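Diaminopropionate ammonia-lyase (Escherichia coli, PDB 4D9I) catalyses the pyridoxal phosphate-dependent alpha,beta-elimination of both L- and D-diaminopropionate to pyruvate and ammonia, working as a homodimer. Local coordinates at the interface of chains A and B. Sequence-based numbering; all coordinates share one arbitrary frame. Chains: chain A/B, Diaminopropionate ammonia-lyase.

The interface of chains A and B. Residues chain A 322, 390-392, 395-396; chain B 322, 389-392, 395-396.
Two arginines lie side by side across the two-fold axis of the homodimer, each reaching into the C-terminal segment of the other subunit. A:Arg322 leaves its helix with CG anti to the carbonyl carbon (chi1 -71°), runs straight through chi2 and bends at chi3 (-148°), which brings its tip to the end of the partner's last helical stretch. There NH1 donates to the main-chain carbonyl O of B:Trp390 at 3.0 Å; the oxygen lies close to the guanidinium plane, whereas the donor stands above the carbonyl plane and misses the lone pairs. B:Arg322 NH1 repeats the bond to A:Trp390 O at 3.1 Å. The tight part lies along the aliphatic stem, where A:Arg322 CD presses to 3.2 Å from B:Val389 O. CD1 of the B:Trp390 indole lies 3.6 Å from A:Arg322 O. An alanine here removes the NH1 donor and the stem beyond CB, and would probably loosen the grip on B:Trp390 O and the packing against B:Val389 O. A:Arg322 NE and B:Arg322 NE are 5.8 Å apart, so the carbonyl bonds may help offset repulsion between like charges. Beyond the arginines the tails cross: A:Val396 N donates in the carbonyl plane to B:Glu391 O (2.9 Å, 164° at H), and the twin bond matches it. Side-chain packing is looser here: A:Val396 and B:Glu391 cross obliquely, their CB atoms 4.0 Å apart, while the extended glutamate carries its carboxylate outward, away from the arginines. The patch joins helix 315-325 of each subunit to the end of the partner's last helix (382-391 in chain A, 382-389 in chain B) and the tail that follows; its centre lies about 23 Å from B:Asp120, the proposed proton acceptor for the L-isomer.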
# COMPACT_ATOMS: atom_id res chain seq x y z
N ARG A 322 0.96 2.53 -6.53
CA ARG A 322 1.43 2.38 -5.15
C ARG A 322 0.88 3.47 -4.25
O ARG A 322 0.47 3.21 -3.11
CB ARG A 322 2.95 2.32 -5.09
CG ARG A 322 3.50 1.02 -5.64
CD ARG A 322 5.00 0.89 -5.41
NE ARG A 322 5.58 0.15 -6.52
CZ ARG A 322 6.24 0.70 -7.52
NH1 ARG A 322 6.41 2.00 -7.58
NH2 ARG A 322 6.69 -0.06 -8.49
N TRP A 390 3.81 -4.72 -3.97
CA TRP A 390 4.56 -5.46 -2.96
C TRP A 390 6.00 -5.72 -3.31
O TRP A 390 6.90 -5.55 -2.46
CB TRP A 390 3.91 -6.80 -2.71
CG TRP A 390 2.58 -6.78 -1.97
CD1 TRP A 390 1.94 -5.69 -1.38
CD2 TRP A 390 1.75 -7.94 -1.64
NE1 TRP A 390 0.78 -6.09 -0.75
CE2 TRP A 390 0.62 -7.42 -0.87
CE3 TRP A 390 1.83 -9.30 -1.91
CZ2 TRP A 390 -0.40 -8.26 -0.41
CZ3 TRP A 390 0.82 -10.13 -1.44
CH2 TRP A 390 -0.27 -9.63 -0.71
N GLU A 391 6.24 -6.21 -4.53
CA GLU A 391 7.62 -6.50 -4.96
C GLU A 391 8.40 -5.25 -5.36
O GLU A 391 9.64 -5.26 -5.38
CB GLU A 391 7.62 -7.52 -6.09
CG GLU A 391 7.10 -8.87 -5.63
CD GLU A 391 7.01 -9.90 -6.74
OE1 GLU A 391 7.80 -9.86 -7.71
OE2 GLU A 391 6.16 -10.79 -6.60
N GLY A 392 7.69 -4.17 -5.66
CA GLY A 392 8.35 -2.94 -6.09
C GLY A 392 8.83 -3.02 -7.53
O GLY A 392 9.75 -2.30 -7.92
N ALA A 395 10.10 -0.05 -10.22
CA ALA A 395 10.56 0.91 -9.22
C ALA A 395 10.90 2.24 -9.86
O ALA A 395 11.13 2.34 -11.06
CB ALA A 395 11.76 0.35 -8.47
N VAL A 396 10.96 3.26 -9.02
CA VAL A 396 11.22 4.61 -9.46
C VAL A 396 12.69 4.86 -9.82
O VAL A 396 12.98 5.48 -10.85
CB VAL A 396 10.71 5.59 -8.38
CG1 VAL A 396 11.70 6.71 -8.12
CG2 VAL A 396 9.33 6.10 -8.74
N ARG B 322 5.60 -3.06 2.59
CA ARG B 322 4.63 -2.93 1.49
C ARG B 322 3.41 -3.83 1.65
O ARG B 322 2.27 -3.42 1.32
CB ARG B 322 5.30 -3.21 0.15
CG ARG B 322 6.36 -2.18 -0.23
CD ARG B 322 6.92 -2.44 -1.61
NE ARG B 322 8.22 -1.81 -1.70
CZ ARG B 322 9.37 -2.46 -1.72
NH1 ARG B 322 9.39 -3.79 -1.69
NH2 ARG B 322 10.47 -1.77 -1.81
N VAL B 389 7.32 2.28 0.08
CA VAL B 389 5.96 1.81 -0.30
C VAL B 389 5.48 2.45 -1.60
O VAL B 389 4.72 1.82 -2.36
CB VAL B 389 4.91 1.93 0.84
CG1 VAL B 389 5.40 1.18 2.09
CG2 VAL B 389 4.57 3.37 1.19
N TRP B 390 5.93 3.67 -1.86
CA TRP B 390 5.58 4.39 -3.11
C TRP B 390 6.62 4.31 -4.19
O TRP B 390 6.30 4.04 -5.35
CB TRP B 390 5.29 5.86 -2.82
CG TRP B 390 4.03 6.15 -2.04
CD1 TRP B 390 3.03 5.27 -1.65
CD2 TRP B 390 3.57 7.47 -1.56
NE1 TRP B 390 2.03 5.92 -0.97
CE2 TRP B 390 2.29 7.25 -0.90
CE3 TRP B 390 4.08 8.77 -1.63
CZ2 TRP B 390 1.57 8.30 -0.32
CZ3 TRP B 390 3.35 9.81 -1.03
CH2 TRP B 390 2.13 9.57 -0.40
N GLU B 391 7.88 4.58 -3.85
CA GLU B 391 8.94 4.66 -4.87
C GLU B 391 9.48 3.28 -5.24
O GLU B 391 10.14 3.10 -6.26
CB GLU B 391 10.08 5.59 -4.42
CG GLU B 391 9.63 7.03 -4.20
CD GLU B 391 10.74 7.97 -3.77
OE1 GLU B 391 11.93 7.72 -4.07
OE2 GLU B 391 10.42 9.00 -3.16
N GLY B 392 9.17 2.30 -4.40
CA GLY B 392 9.68 0.95 -4.58
C GLY B 392 11.17 0.82 -4.27
O GLY B 392 11.81 -0.12 -4.72
N ALA B 395 13.57 -2.65 -3.70
CA ALA B 395 12.70 -3.58 -4.40
C ALA B 395 13.27 -4.98 -4.33
O ALA B 395 14.45 -5.18 -4.04
CB ALA B 395 12.50 -3.16 -5.85
N VAL B 396 12.40 -5.95 -4.59
CA VAL B 396 12.78 -7.35 -4.69
C VAL B 396 13.79 -7.57 -5.82
O VAL B 396 14.85 -8.14 -5.59
CB VAL B 396 11.53 -8.23 -4.90
CG1 VAL B 396 11.87 -9.49 -5.70
CG2 VAL B 396 10.90 -8.56 -3.56